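Local atomic coordinates of nucleoside 2-deoxyribosyltransferase (Enterococcus faecalis, PDB entry 7M5H), a protein that probably cleaves or transfers the N-glycosidic bond of deoxynucleosides or their monophosphates, perhaps as a 5-hydroxymethyl-dUMP N-hydrolase. Residues Met4-Ala10 with Ser70-Leu76; Leu19-Ala23 with Leu40-Asn44; Tyr24-Ile29 with Glu150-Leu154; Tyr104-Gln110 with Gln128-Leu132. All blocks are in the same frame, centred on the assembly; numbering follows the deposited sequence.

Overall arrangement
Contact 1 joins strands 5-10 and 72-76 in the middle of the parallel sheet, and contacts 2 and 3 gather beside it, all three centres 12 to 13 Å apart. Both use helix 16-30: residues 19-23 meet the loop after strand 36-39, and residues 24-29 meet helix 150-159. Phe9 touches both contacts, so sheet and helix share one apolar core. Contact 4 lies apart, 20 to 24 Å from the others between centres. Along the chain contact 2 falls between the segments of contact 1, both alternate with contact 3, and contact 4 follows contacts 1 and 2, between the segments of contact 3. Contacts 2, 3 and 4 reach the second subunit of the tetramer; contact 4 also reaches the third.

Contact 1: residues Met4-Ala10 with Ser70-Leu76; sequences MTKIYFA and SDLLVAL
Apolar side chains fill both faces of two neighbouring parallel strands at the centre of a Rossmann-like sheet. On the face carrying Ile7, Phe9, Leu72 and Val74, Ile7 CG2 lies 3.7 Å from Val74 CG2, and Phe9 CZ (chi1 t) lies 3.6 Å from Leu76 CD1; helix 16-30 packs over Phe9. On the other face Tyr8 CD2 meets Leu73 CD1 at 3.7 Å and Ala10 CB meets Ala75 CB at 4.2 Å. The axes of strands 5-10 and 72-76 approach to 4.6 Å at 16°, with Ile7 opposite Leu72 and Ala10 opposite Ala75. Hydrogen bonds run from Tyr8 N to Leu72 O (3.0 Å), Val74 N to Tyr8 O (2.9 Å), Ala10 N to Val74 O (2.6 Å) and Leu76 N to Ala10 O (2.9 Å). Tyr8 OH bonds to Glu89 and Asp63, near a bound glycerol. At the polar edge Lys6 O accepts from Asp71 N (2.7 Å) and Leu72 N (3.2 Å), while Asp71 OD2 (chi1 m) accepts from Lys6 N at 3.0 Å.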
loop_
_atom_site.group_PDB
_atom_site.type_symbol
_atom_site.label_atom_id
_atom_site.label_comp_id
_atom_site.label_asym_id
_atom_site.label_seq_id
_atom_site.Cartn_x
_atom_site.Cartn_y
_atom_site.Cartn_z
HETATM N N MSE B 4 21.897 -28.181 12.318
HETATM C CA MSE B 4 20.575 -27.699 11.931
HETATM C C MSE B 4 20.638 -26.271 11.395
HETATM O O MSE B 4 21.425 -25.453 11.871
HETATM C CB MSE B 4 19.613 -27.769 13.118
HETATM C CG MSE B 4 19.426 -29.168 13.685
HETATM SE SE MSE B 4 18.543 -30.380 12.438
HETATM C CE MSE B 4 16.774 -29.560 12.417
ATOM N N THR B 5 19.806 -25.981 10.397
ATOM C CA THR B 5 19.691 -24.646 9.820
ATOM C C THR B 5 18.327 -24.085 10.203
ATOM O O THR B 5 17.294 -24.565 9.723
ATOM C CB THR B 5 19.862 -24.681 8.302
ATOM O OG1 THR B 5 21.172 -25.162 7.976
ATOM C CG2 THR B 5 19.677 -23.289 7.712
ATOM N N LYS B 6 18.323 -23.076 11.071
ATOM C CA LYS B 6 17.089 -22.455 11.530
ATOM C C LYS B 6 16.694 -21.352 10.555
ATOM O O LYS B 6 17.465 -20.415 10.321
ATOM C CB LYS B 6 17.251 -21.900 12.944
ATOM C CG LYS B 6 17.707 -22.936 13.963
ATOM C CD LYS B 6 17.474 -22.456 15.386
ATOM C CE LYS B 6 15.988 -22.316 15.682
ATOM N NZ LYS B 6 15.735 -21.869 17.080
ATOM N N ILE B 7 15.495 -21.467 9.987
ATOM C CA ILE B 7 14.994 -20.538 8.983
ATOM C C ILE B 7 13.788 -19.807 9.553
ATOM O O ILE B 7 12.883 -20.435 10.117
ATOM C CB ILE B 7 14.619 -21.264 7.679
ATOM C CG1 ILE B 7 15.843 -21.957 7.077
ATOM C CG2 ILE B 7 14.010 -20.290 6.681
ATOM C CD1 ILE B 7 15.543 -22.700 5.793
ATOM N N TYR B 8 13.778 -18.485 9.410
ATOM C CA TYR B 8 12.615 -17.670 9.735
ATOM C C TYR B 8 11.905 -17.310 8.436
ATOM O O TYR B 8 12.521 -16.745 7.526
ATOM C CB TYR B 8 13.015 -16.406 10.495
ATOM C CG TYR B 8 11.836 -15.555 10.913
ATOM C CD1 TYR B 8 11.157 -15.809 12.098
ATOM C CD2 TYR B 8 11.400 -14.499 10.122
ATOM C CE1 TYR B 8 10.077 -15.036 12.483
ATOM C CE2 TYR B 8 10.322 -13.721 10.498
ATOM C CZ TYR B 8 9.664 -13.993 11.680
ATOM O OH TYR B 8 8.590 -13.221 12.059
ATOM N N PHE B 9 10.619 -17.636 8.353
ATOM C CA PHE B 9 9.819 -17.377 7.159
ATOM C C PHE B 9 9.092 -16.051 7.353
ATOM O O PHE B 9 8.101 -15.974 8.084
ATOM C CB PHE B 9 8.845 -18.521 6.900
ATOM C CG PHE B 9 8.207 -18.480 5.542
ATOM C CD1 PHE B 9 8.791 -19.133 4.470
ATOM C CD2 PHE B 9 7.028 -17.784 5.335
ATOM C CE1 PHE B 9 8.210 -19.099 3.219
ATOM C CE2 PHE B 9 6.439 -17.745 4.087
ATOM C CZ PHE B 9 7.032 -18.403 3.027
ATOM N N ALA B 10 9.587 -15.007 6.694
ATOM C CA ALA B 10 8.989 -13.683 6.778
ATOM C C ALA B 10 8.005 -13.485 5.634
ATOM O O ALA B 10 8.322 -13.769 4.474
ATOM C CB ALA B 10 10.068 -12.598 6.744
ATOM N N SER B 70 17.484 -17.168 14.127
ATOM C CA SER B 70 17.535 -17.882 12.861
ATOM C C SER B 70 18.905 -17.735 12.211
ATOM O O SER B 70 19.633 -16.770 12.456
ATOM C CB SER B 70 16.451 -17.376 11.908
ATOM O OG SER B 70 16.677 -16.022 11.552
ATOM N N ASP B 71 19.249 -18.716 11.379
ATOM C CA ASP B 71 20.471 -18.669 10.587
ATOM C C ASP B 71 20.236 -18.094 9.200
ATOM O O ASP B 71 21.186 -17.624 8.566
ATOM C CB ASP B 71 21.073 -20.071 10.455
ATOM C CG ASP B 71 21.377 -20.705 11.796
ATOM O OD1 ASP B 71 22.073 -20.067 12.614
ATOM O OD2 ASP B 71 20.912 -21.840 12.034
ATOM N N LEU B 72 18.992 -18.122 8.725
ATOM C CA LEU B 72 18.632 -17.643 7.401
ATOM C C LEU B 72 17.199 -17.137 7.453
ATOM O O LEU B 72 16.350 -17.733 8.119
ATOM C CB LEU B 72 18.767 -18.751 6.350
ATOM C CG LEU B 72 18.229 -18.445 4.951
ATOM C CD1 LEU B 72 19.072 -17.373 4.275
ATOM C CD2 LEU B 72 18.167 -19.705 4.103
ATOM N N LEU B 73 16.937 -16.039 6.755
ATOM C CA LEU B 73 15.609 -15.444 6.701
ATOM C C LEU B 73 15.087 -15.542 5.274
ATOM O O LEU B 73 15.731 -15.055 4.339
ATOM C CB LEU B 73 15.643 -13.989 7.171
ATOM C CG LEU B 73 14.300 -13.282 7.362
ATOM C CD1 LEU B 73 14.236 -12.634 8.734
ATOM C CD2 LEU B 73 14.077 -12.243 6.274
ATOM N N VAL B 74 13.937 -16.188 5.108
ATOM C CA VAL B 74 13.237 -16.241 3.831
ATOM C C VAL B 74 12.119 -15.209 3.876
ATOM O O VAL B 74 11.281 -15.232 4.784
ATOM C CB VAL B 74 12.688 -17.649 3.546
ATOM C CG1 VAL B 74 11.848 -17.643 2.278
ATOM C CG2 VAL B 74 13.830 -18.645 3.425
ATOM N N ALA B 75 12.109 -14.298 2.905
ATOM C CA ALA B 75 11.187 -13.172 2.897
ATOM C C ALA B 75 10.363 -13.165 1.618
ATOM O O ALA B 75 10.896 -13.356 0.521
ATOM C CB ALA B 75 11.937 -11.845 3.039
ATOM N N LEU B 76 9.061 -12.941 1.766
ATOM C CA LEU B 76 8.150 -12.808 0.638
ATOM C C LEU B 76 7.880 -11.324 0.414
ATOM O O LEU B 76 7.369 -10.642 1.309
ATOM C CB LEU B 76 6.851 -13.572 0.893
ATOM C CG LEU B 76 6.788 -15.024 0.400
ATOM C CD1 LEU B 76 8.042 -15.808 0.767
ATOM C CD2 LEU B 76 5.551 -15.721 0.945
#

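Contact 2: residues Leu19-Ala23 with Leu40-Asn44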
loop_
_atom_site.group_PDB
_atom_site.type_symbol
_atom_site.label_atom_id
_atom_site.label_comp_id
_atom_site.label_asym_id
_atom_site.label_seq_id
_atom_site.Cartn_x
_atom_site.Cartn_y
_atom_site.Cartn_z
ATOM N N LEU B 19 -1.995 -16.939 3.922
ATOM C CA LEU B 19 -1.896 -18.082 4.825
ATOM C C LEU B 19 -1.730 -19.383 4.050
ATOM O O LEU B 19 -0.882 -20.216 4.393
ATOM C CB LEU B 19 -3.130 -18.150 5.727
ATOM C CG LEU B 19 -3.211 -17.159 6.890
ATOM C CD1 LEU B 19 -4.612 -17.143 7.485
ATOM C CD2 LEU B 19 -2.187 -17.513 7.953
ATOM N N ARG B 20 -2.528 -19.572 2.996
ATOM C CA ARG B 20 -2.443 -20.800 2.212
ATOM C C ARG B 20 -1.130 -20.878 1.442
ATOM O O ARG B 20 -0.551 -21.962 1.304
ATOM C CB ARG B 20 -3.628 -20.894 1.252
ATOM C CG ARG B 20 -4.974 -21.093 1.931
ATOM C CD ARG B 20 -6.106 -21.022 0.920
ATOM N NE ARG B 20 -5.881 -21.927 -0.202
ATOM C CZ ARG B 20 -6.324 -23.178 -0.255
ATOM N NH1 ARG B 20 -7.026 -23.679 0.753
ATOM N NH2 ARG B 20 -6.067 -23.928 -1.316
ATOM N N TYR B 21 -0.649 -19.745 0.929
ATOM C CA TYR B 21 0.590 -19.761 0.160
ATOM C C TYR B 21 1.794 -20.009 1.060
ATOM O O TYR B 21 2.716 -20.740 0.680
ATOM C CB TYR B 21 0.752 -18.453 -0.609
ATOM C CG TYR B 21 1.913 -18.459 -1.578
ATOM C CD1 TYR B 21 1.900 -19.276 -2.702
ATOM C CD2 TYR B 21 3.021 -17.647 -1.372
ATOM C CE1 TYR B 21 2.958 -19.285 -3.593
ATOM C CE2 TYR B 21 4.084 -17.649 -2.257
ATOM C CZ TYR B 21 4.048 -18.469 -3.365
ATOM O OH TYR B 21 5.103 -18.476 -4.249
ATOM N N ASN B 22 1.805 -19.409 2.254
ATOM C CA ASN B 22 2.891 -19.660 3.196
ATOM C C ASN B 22 2.982 -21.139 3.548
ATOM O O ASN B 22 4.075 -21.715 3.567
ATOM C CB ASN B 22 2.705 -18.821 4.462
ATOM C CG ASN B 22 2.830 -17.331 4.204
ATOM O OD1 ASN B 22 3.388 -16.907 3.192
ATOM N ND2 ASN B 22 2.314 -16.527 5.127
ATOM N N ALA B 23 1.839 -21.774 3.821
ATOM C CA ALA B 23 1.844 -23.197 4.145
ATOM C C ALA B 23 2.265 -24.036 2.945
ATOM O O ALA B 23 2.941 -25.059 3.103
ATOM C CB ALA B 23 0.464 -23.625 4.643
ATOM N N LEU B 40 7.539 -20.763 11.256
ATOM C CA LEU B 40 6.478 -20.080 10.524
ATOM C C LEU B 40 5.574 -19.372 11.524
ATOM O O LEU B 40 4.918 -20.044 12.340
ATOM C CB LEU B 40 5.677 -21.066 9.671
ATOM C CG LEU B 40 4.615 -20.460 8.752
ATOM C CD1 LEU B 40 5.224 -19.392 7.864
ATOM C CD2 LEU B 40 3.954 -21.542 7.913
ATOM N N PRO B 41 5.511 -18.038 11.507
ATOM C CA PRO B 41 4.762 -17.318 12.553
ATOM C C PRO B 41 3.305 -17.728 12.682
ATOM O O PRO B 41 2.779 -17.746 13.803
ATOM C CB PRO B 41 4.896 -15.852 12.123
ATOM C CG PRO B 41 6.179 -15.808 11.357
ATOM C CD PRO B 41 6.258 -17.120 10.627
ATOM N N GLN B 42 2.631 -18.058 11.577
ATOM C CA GLN B 42 1.217 -18.406 11.660
ATOM C C GLN B 42 0.983 -19.720 12.394
ATOM O O GLN B 42 -0.131 -19.956 12.872
ATOM C CB GLN B 42 0.604 -18.467 10.260
ATOM C CG GLN B 42 1.141 -19.580 9.381
ATOM C CD GLN B 42 0.889 -19.323 7.909
ATOM O OE1 GLN B 42 1.310 -18.303 7.365
ATOM N NE2 GLN B 42 0.190 -20.245 7.258
ATOM N N GLU B 43 2.000 -20.573 12.499
ATOM C CA GLU B 43 1.880 -21.811 13.258
ATOM C C GLU B 43 1.999 -21.598 14.760
ATOM O O GLU B 43 1.681 -22.515 15.525
ATOM C CB GLU B 43 2.945 -22.815 12.803
ATOM C CG GLU B 43 2.807 -23.266 11.359
ATOM C CD GLU B 43 3.949 -24.161 10.919
ATOM O OE1 GLU B 43 4.999 -24.163 11.598
ATOM O OE2 GLU B 43 3.799 -24.864 9.898
ATOM N N ASN B 44 2.444 -20.423 15.201
ATOM C CA ASN B 44 2.661 -20.148 16.614
ATOM C C ASN B 44 1.729 -19.082 17.170
ATOM O O ASN B 44 1.767 -18.817 18.376
ATOM C CB ASN B 44 4.117 -19.725 16.849
ATOM C CG ASN B 44 5.110 -20.744 16.333
ATOM O OD1 ASN B 44 5.423 -20.774 15.142
ATOM N ND2 ASN B 44 5.615 -21.583 17.228
#
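Residues 19-23 form a turn and a half of regular alpha-helix, part of helix 16-30, in which Ala23 N bonds to Leu19 O at 3.2 Å. Facing them, the chain leaves strand 36-39 with Leu40 still extended and then curls into a tight turn: Pro41 to Glu43 have helical backbone angles, and Glu43 N reaches back to Leu40 O at 3.0 Å. The two backbones stay well apart, the CA atoms of Leu19 and Gln42 being 7.5 Å from each other, so the gap is bridged by side chains.

Gln42 does most of this. With chi1 p and chi2 t its carboxamide extends to the helix, where Gln42 NE2 donates to Leu19 O (3.1 Å) and Gln42 OE1 accepts from Asn22 ND2 (3.0 Å). Leu19 O thus serves two donors, the helical Ala23 N and the Gln42 amide. In this Rossmann-like alpha/beta fold the contact ties the first helix after strand 5-10 to the loop that follows the next strand, 36-39, at the C-terminal ends of both strands. Asn22 ND2 also donates to Pro12 O, in the loop that leads into the helix. Leu19 CD2 packs against the Gln42 carboxamide, 3.6 Å from Gln42 CD, and Asn22 CB lies 4.3 Å from Leu40 CD1. From the side of the helix turned away from the loop, Arg20 makes a cation-pi contact with Tyr24 of the second subunit.

Contact 3: residues Tyr24-Ile29 with Glu150-Leu154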
loop_
_atom_site.group_PDB
_atom_site.type_symbol
_atom_site.label_atom_id
_atom_site.label_comp_id
_atom_site.label_asym_id
_atom_site.label_seq_id
_atom_site.Cartn_x
_atom_site.Cartn_y
_atom_site.Cartn_z
ATOM N N TYR B 24 1.877 -23.617 1.740
ATOM C CA TYR B 24 2.245 -24.359 0.538
ATOM C C TYR B 24 3.741 -24.262 0.262
ATOM O O TYR B 24 4.358 -25.236 -0.188
ATOM C CB TYR B 24 1.428 -23.848 -0.651
ATOM C CG TYR B 24 2.075 -24.047 -2.003
ATOM C CD1 TYR B 24 2.084 -25.292 -2.619
ATOM C CD2 TYR B 24 2.657 -22.979 -2.676
ATOM C CE1 TYR B 24 2.669 -25.471 -3.861
ATOM C CE2 TYR B 24 3.243 -23.148 -3.915
ATOM C CZ TYR B 24 3.244 -24.394 -4.504
ATOM O OH TYR B 24 3.828 -24.563 -5.739
ATOM N N LEU B 25 4.345 -23.103 0.530
ATOM C CA LEU B 25 5.782 -22.950 0.323
ATOM C C LEU B 25 6.586 -23.635 1.421
ATOM O O LEU B 25 7.576 -24.319 1.134
ATOM C CB LEU B 25 6.156 -21.471 0.250
ATOM C CG LEU B 25 6.253 -20.824 -1.130
ATOM C CD1 LEU B 25 6.875 -19.445 -1.006
ATOM C CD2 LEU B 25 7.059 -21.694 -2.078
ATOM N N VAL B 26 6.178 -23.457 2.680
ATOM C CA VAL B 26 6.940 -24.000 3.804
ATOM C C VAL B 26 7.021 -25.519 3.716
ATOM O O VAL B 26 8.053 -26.120 4.044
ATOM C CB VAL B 26 6.323 -23.529 5.135
ATOM C CG1 VAL B 26 6.804 -24.388 6.291
ATOM C CG2 VAL B 26 6.670 -22.068 5.384
ATOM N N GLU B 27 5.945 -26.164 3.257
ATOM C CA GLU B 27 5.972 -27.613 3.082
ATOM C C GLU B 27 7.054 -28.029 2.093
ATOM O O GLU B 27 7.786 -28.996 2.334
ATOM C CB GLU B 27 4.600 -28.113 2.625
ATOM C CG GLU B 27 4.602 -29.526 2.056
ATOM C CD GLU B 27 4.988 -30.582 3.077
ATOM O OE1 GLU B 27 4.865 -30.319 4.293
ATOM O OE2 GLU B 27 5.415 -31.680 2.662
ATOM N N GLN B 28 7.176 -27.307 0.976
ATOM C CA GLN B 28 8.221 -27.619 0.006
ATOM C C GLN B 28 9.609 -27.372 0.584
ATOM O O GLN B 28 10.544 -28.136 0.316
ATOM C CB GLN B 28 8.024 -26.796 -1.267
ATOM C CG GLN B 28 6.794 -27.163 -2.072
ATOM C CD GLN B 28 6.635 -26.292 -3.302
ATOM O OE1 GLN B 28 5.787 -25.401 -3.338
ATOM N NE2 GLN B 28 7.458 -26.540 -4.316
ATOM N N ILE B 29 9.765 -26.306 1.371
ATOM C CA ILE B 29 11.072 -25.992 1.946
ATOM C C ILE B 29 11.495 -27.078 2.926
ATOM O O ILE B 29 12.641 -27.542 2.911
ATOM C CB ILE B 29 11.047 -24.607 2.619
ATOM C CG1 ILE B 29 10.735 -23.517 1.592
ATOM C CG2 ILE B 29 12.372 -24.328 3.312
ATOM C CD1 ILE B 29 10.679 -22.124 2.181
ATOM N N GLU B 150 9.641 -20.076 -7.341
ATOM C CA GLU B 150 9.738 -21.016 -6.230
ATOM C C GLU B 150 10.840 -22.041 -6.462
ATOM O O GLU B 150 11.480 -22.489 -5.503
ATOM C CB GLU B 150 8.393 -21.713 -6.019
ATOM C CG GLU B 150 7.223 -20.749 -5.854
ATOM C CD GLU B 150 5.877 -21.449 -5.891
ATOM O OE1 GLU B 150 5.855 -22.692 -6.008
ATOM O OE2 GLU B 150 4.841 -20.754 -5.807
ATOM N N GLU B 151 11.073 -22.419 -7.720
ATOM C CA GLU B 151 12.170 -23.329 -8.036
ATOM C C GLU B 151 13.508 -22.737 -7.616
ATOM O O GLU B 151 14.319 -23.405 -6.965
ATOM C CB GLU B 151 12.169 -23.648 -9.531
ATOM C CG GLU B 151 13.466 -24.254 -10.039
ATOM C CD GLU B 151 13.528 -24.304 -11.553
ATOM O OE1 GLU B 151 12.453 -24.287 -12.189
ATOM O OE2 GLU B 151 14.647 -24.349 -12.106
ATOM N N ASP B 152 13.756 -21.475 -7.975
ATOM C CA ASP B 152 15.022 -20.849 -7.608
ATOM C C ASP B 152 15.114 -20.604 -6.108
ATOM O O ASP B 152 16.219 -20.589 -5.552
ATOM C CB ASP B 152 15.208 -19.541 -8.377
ATOM C CG ASP B 152 15.217 -19.746 -9.879
ATOM O OD1 ASP B 152 15.494 -20.880 -10.323
ATOM O OD2 ASP B 152 14.950 -18.774 -10.616
ATOM N N LEU B 153 13.976 -20.409 -5.438
ATOM C CA LEU B 153 13.992 -20.246 -3.988
ATOM C C LEU B 153 14.465 -21.521 -3.301
ATOM O O LEU B 153 15.350 -21.485 -2.439
ATOM C CB LEU B 153 12.602 -19.849 -3.489
ATOM C CG LEU B 153 12.437 -19.780 -1.969
ATOM C CD1 LEU B 153 13.310 -18.681 -1.383
ATOM C CD2 LEU B 153 10.977 -19.575 -1.592
ATOM N N LEU B 154 13.883 -22.662 -3.676
ATOM C CA LEU B 154 14.289 -23.933 -3.085
ATOM C C LEU B 154 15.732 -24.268 -3.440
ATOM O O LEU B 154 16.483 -24.782 -2.602
ATOM C CB LEU B 154 13.351 -25.047 -3.548
ATOM C CG LEU B 154 11.864 -24.864 -3.234
ATOM C CD1 LEU B 154 11.027 -25.823 -4.061
ATOM C CD2 LEU B 154 11.599 -25.066 -1.750
#
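Glu150, in the first turn of helix 150-159, extends its side chain (chi1 m, chi2 t) to helix 16-30. Glu150 OE1 accepts a hydrogen bond from Tyr24 OH at 2.8 Å, lying near the plane of that ring, while OE2 bonds to Tyr21 OH one turn earlier; the carboxylate is thus held by two tyrosines of a single helix. Glu150 CG packs 3.9 Å from Leu25 CD2. Leu153 points inward and brings CD2 to 4.1 Å from Leu25 CD1; both leucines also rest on strand 100-103. The contact therefore pairs the first and last helices of the Rossmann-like fold on one face of its parallel sheet. The short segments cross at -41° with their axes 10.9 Å apart, and the backbones close from a CA separation of 7.9 Å at Leu25-Glu150 to 6.3 Å at Ile29-Leu154. There Leu154 packs against Gln28 and Ile29, its CD1 3.6 Å from Gln28 NE2 and its CD2 3.8 Å from Ile29 CG1.

Contact 4: residues Tyr104-Gln110 with Gln128-Leu132; sequences YTDSRQQ and QFHYL
The Asp106-Arg108 salt bridge lies against one side of the His130 ring: Asp106 OD2 is over its face, 3.5 Å from His130 CD2, and Arg108 NH2 is 3.4 Å from the same CD2, which lies over one face of the guanidinium. Segment 104-110, the loop after strand 100-103 of the Rossmann-like sheet, here meets the loop before helix 134-141. The same aspartate makes an Asx turn, Arg108 N donating to Asp106 OD1 (2.8 Å), before the 3-10 turn 107-109. Arg108 (chi1 m, chi2 t) bonds through NE to Asp106 OD1 at 3.0 Å and through NH2 to Asp106 OD2 at 2.8 Å. His130 lies opposite Arg108 (CA atoms 5.2 Å apart), His130 N donating to Arg108 O at 3.2 Å. Leu132 CD1 makes a CH-pi contact 3.4 Å above the ring centroid of Tyr104. Arg108 makes a cation-pi contact with Phe14 of the second subunit, and His130 O bonds to Asn127 of the third. His130 ND1 (chi1 t) shares a 2.7 Å hydrogen bond with Tyr104 OH.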
loop_
_atom_site.group_PDB
_atom_site.type_symbol
_atom_site.label_atom_id
_atom_site.label_comp_id
_atom_site.label_asym_id
_atom_site.label_seq_id
_atom_site.Cartn_x
_atom_site.Cartn_y
_atom_site.Cartn_z
ATOM N N TYR B 104 10.086 -13.049 -5.118
ATOM C CA TYR B 104 9.366 -11.949 -5.765
ATOM C C TYR B 104 8.831 -12.459 -7.102
ATOM O O TYR B 104 9.551 -12.453 -8.105
ATOM C CB TYR B 104 10.281 -10.742 -5.953
ATOM C CG TYR B 104 9.688 -9.618 -6.769
ATOM C CD1 TYR B 104 8.509 -8.997 -6.380
ATOM C CD2 TYR B 104 10.318 -9.166 -7.923
ATOM C CE1 TYR B 104 7.968 -7.963 -7.122
ATOM C CE2 TYR B 104 9.783 -8.132 -8.671
ATOM C CZ TYR B 104 8.609 -7.535 -8.265
ATOM O OH TYR B 104 8.073 -6.506 -9.005
ATOM N N THR B 105 7.568 -12.884 -7.115
ATOM C CA THR B 105 6.980 -13.561 -8.266
ATOM C C THR B 105 6.088 -12.668 -9.118
ATOM O O THR B 105 5.502 -13.162 -10.085
ATOM C CB THR B 105 6.163 -14.774 -7.805
ATOM O OG1 THR B 105 5.032 -14.326 -7.049
ATOM C CG2 THR B 105 7.007 -15.696 -6.947
ATOM N N ASP B 106 5.963 -11.383 -8.785
ATOM C CA ASP B 106 5.017 -10.501 -9.464
ATOM C C ASP B 106 5.214 -10.538 -10.973
ATOM O O ASP B 106 6.307 -10.259 -11.475
ATOM C CB ASP B 106 5.173 -9.071 -8.935
ATOM C CG ASP B 106 4.009 -8.171 -9.318
ATOM O OD1 ASP B 106 3.721 -8.038 -10.525
ATOM O OD2 ASP B 106 3.376 -7.597 -8.405
ATOM N N SER B 107 4.147 -10.890 -11.696
ATOM C CA SER B 107 4.236 -11.061 -13.141
ATOM C C SER B 107 4.517 -9.755 -13.872
ATOM O O SER B 107 4.946 -9.789 -15.030
ATOM C CB SER B 107 2.946 -11.682 -13.676
ATOM O OG SER B 107 1.837 -10.832 -13.441
ATOM N N ARG B 108 4.282 -8.612 -13.231
ATOM C CA ARG B 108 4.544 -7.319 -13.850
ATOM C C ARG B 108 6.017 -6.935 -13.824
ATOM O O ARG B 108 6.360 -5.829 -14.256
ATOM C CB ARG B 108 3.709 -6.232 -13.167
ATOM C CG ARG B 108 2.211 -6.370 -13.406
ATOM C CD ARG B 108 1.414 -5.499 -12.451
ATOM N NE ARG B 108 1.629 -5.889 -11.061
ATOM C CZ ARG B 108 0.918 -5.431 -10.035
ATOM N NH1 ARG B 108 -0.064 -4.564 -10.241
ATOM N NH2 ARG B 108 1.185 -5.844 -8.803
ATOM N N GLN B 109 6.895 -7.807 -13.327
ATOM C CA GLN B 109 8.327 -7.554 -13.396
ATOM C C GLN B 109 8.920 -7.922 -14.748
ATOM O O GLN B 109 10.069 -7.562 -15.022
ATOM C CB GLN B 109 9.056 -8.325 -12.292
ATOM C CG GLN B 109 9.191 -9.819 -12.556
ATOM C CD GLN B 109 9.751 -10.575 -11.367
ATOM O OE1 GLN B 109 10.961 -10.603 -11.147
ATOM N NE2 GLN B 109 8.868 -11.192 -10.589
ATOM N N GLN B 110 8.166 -8.619 -15.592
ATOM C CA GLN B 110 8.650 -9.082 -16.881
ATOM C C GLN B 110 8.402 -8.035 -17.962
ATOM O O GLN B 110 7.548 -7.155 -17.829
ATOM C CB GLN B 110 7.969 -10.397 -17.265
ATOM C CG GLN B 110 8.005 -11.459 -16.176
ATOM C CD GLN B 110 9.411 -11.947 -15.873
ATOM O OE1 GLN B 110 10.314 -11.835 -16.700
ATOM N NE2 GLN B 110 9.599 -12.495 -14.677
ATOM N N GLN B 128 4.660 -0.131 -16.951
ATOM C CA GLN B 128 4.071 -1.447 -16.745
ATOM C C GLN B 128 4.886 -2.321 -15.803
ATOM O O GLN B 128 4.506 -3.470 -15.561
ATOM C CB GLN B 128 3.896 -2.161 -18.089
ATOM C CG GLN B 128 3.086 -1.371 -19.099
ATOM C CD GLN B 128 2.389 -2.256 -20.110
ATOM O OE1 GLN B 128 2.710 -3.436 -20.247
ATOM N NE2 GLN B 128 1.420 -1.692 -20.819
ATOM N N PHE B 129 5.985 -1.807 -15.258
ATOM C CA PHE B 129 6.882 -2.590 -14.420
ATOM C C PHE B 129 6.573 -2.325 -12.952
ATOM O O PHE B 129 6.693 -1.187 -12.481
ATOM C CB PHE B 129 8.340 -2.267 -14.740
ATOM C CG PHE B 129 8.744 -2.647 -16.137
ATOM C CD1 PHE B 129 9.135 -3.944 -16.429
ATOM C CD2 PHE B 129 8.717 -1.715 -17.160
ATOM C CE1 PHE B 129 9.500 -4.301 -17.715
ATOM C CE2 PHE B 129 9.082 -2.066 -18.449
ATOM C CZ PHE B 129 9.474 -3.361 -18.725
ATOM N N HIS B 130 6.166 -3.374 -12.241
ATOM C CA HIS B 130 5.905 -3.275 -10.812
ATOM C C HIS B 130 7.155 -2.801 -10.077
ATOM O O HIS B 130 8.286 -3.083 -10.482
ATOM C CB HIS B 130 5.439 -4.632 -10.277
ATOM C CG HIS B 130 5.154 -4.646 -8.810
ATOM N ND1 HIS B 130 6.040 -5.159 -7.886
ATOM C CD2 HIS B 130 4.077 -4.226 -8.105
ATOM C CE1 HIS B 130 5.524 -5.048 -6.675
ATOM N NE2 HIS B 130 4.333 -4.485 -6.780
ATOM N N TYR B 131 6.944 -2.060 -8.992
ATOM C CA TYR B 131 8.024 -1.403 -8.271
ATOM C C TYR B 131 8.162 -1.963 -6.862
ATOM O O TYR B 131 7.167 -2.150 -6.152
ATOM C CB TYR B 131 7.800 0.115 -8.199
ATOM C CG TYR B 131 8.796 0.832 -7.311
ATOM C CD1 TYR B 131 10.053 1.182 -7.787
ATOM C CD2 TYR B 131 8.479 1.154 -5.997
ATOM C CE1 TYR B 131 10.968 1.835 -6.978
ATOM C CE2 TYR B 131 9.386 1.803 -5.181
ATOM C CZ TYR B 131 10.628 2.142 -5.675
ATOM O OH TYR B 131 11.530 2.789 -4.861
ATOM N N LEU B 132 9.407 -2.219 -6.466
ATOM C CA LEU B 132 9.778 -2.568 -5.103
ATOM C C LEU B 132 10.709 -1.491 -4.564
ATOM O O LEU B 132 11.596 -1.020 -5.282
ATOM C CB LEU B 132 10.493 -3.925 -5.035
ATOM C CG LEU B 132 9.801 -5.202 -5.513
ATOM C CD1 LEU B 132 10.841 -6.292 -5.735
ATOM C CD2 LEU B 132 8.764 -5.655 -4.503
HETATM O O HOH W 1 9.972 -5.279 -10.632
HETATM O O HOH W 2 5.453 -5.520 -17.073
#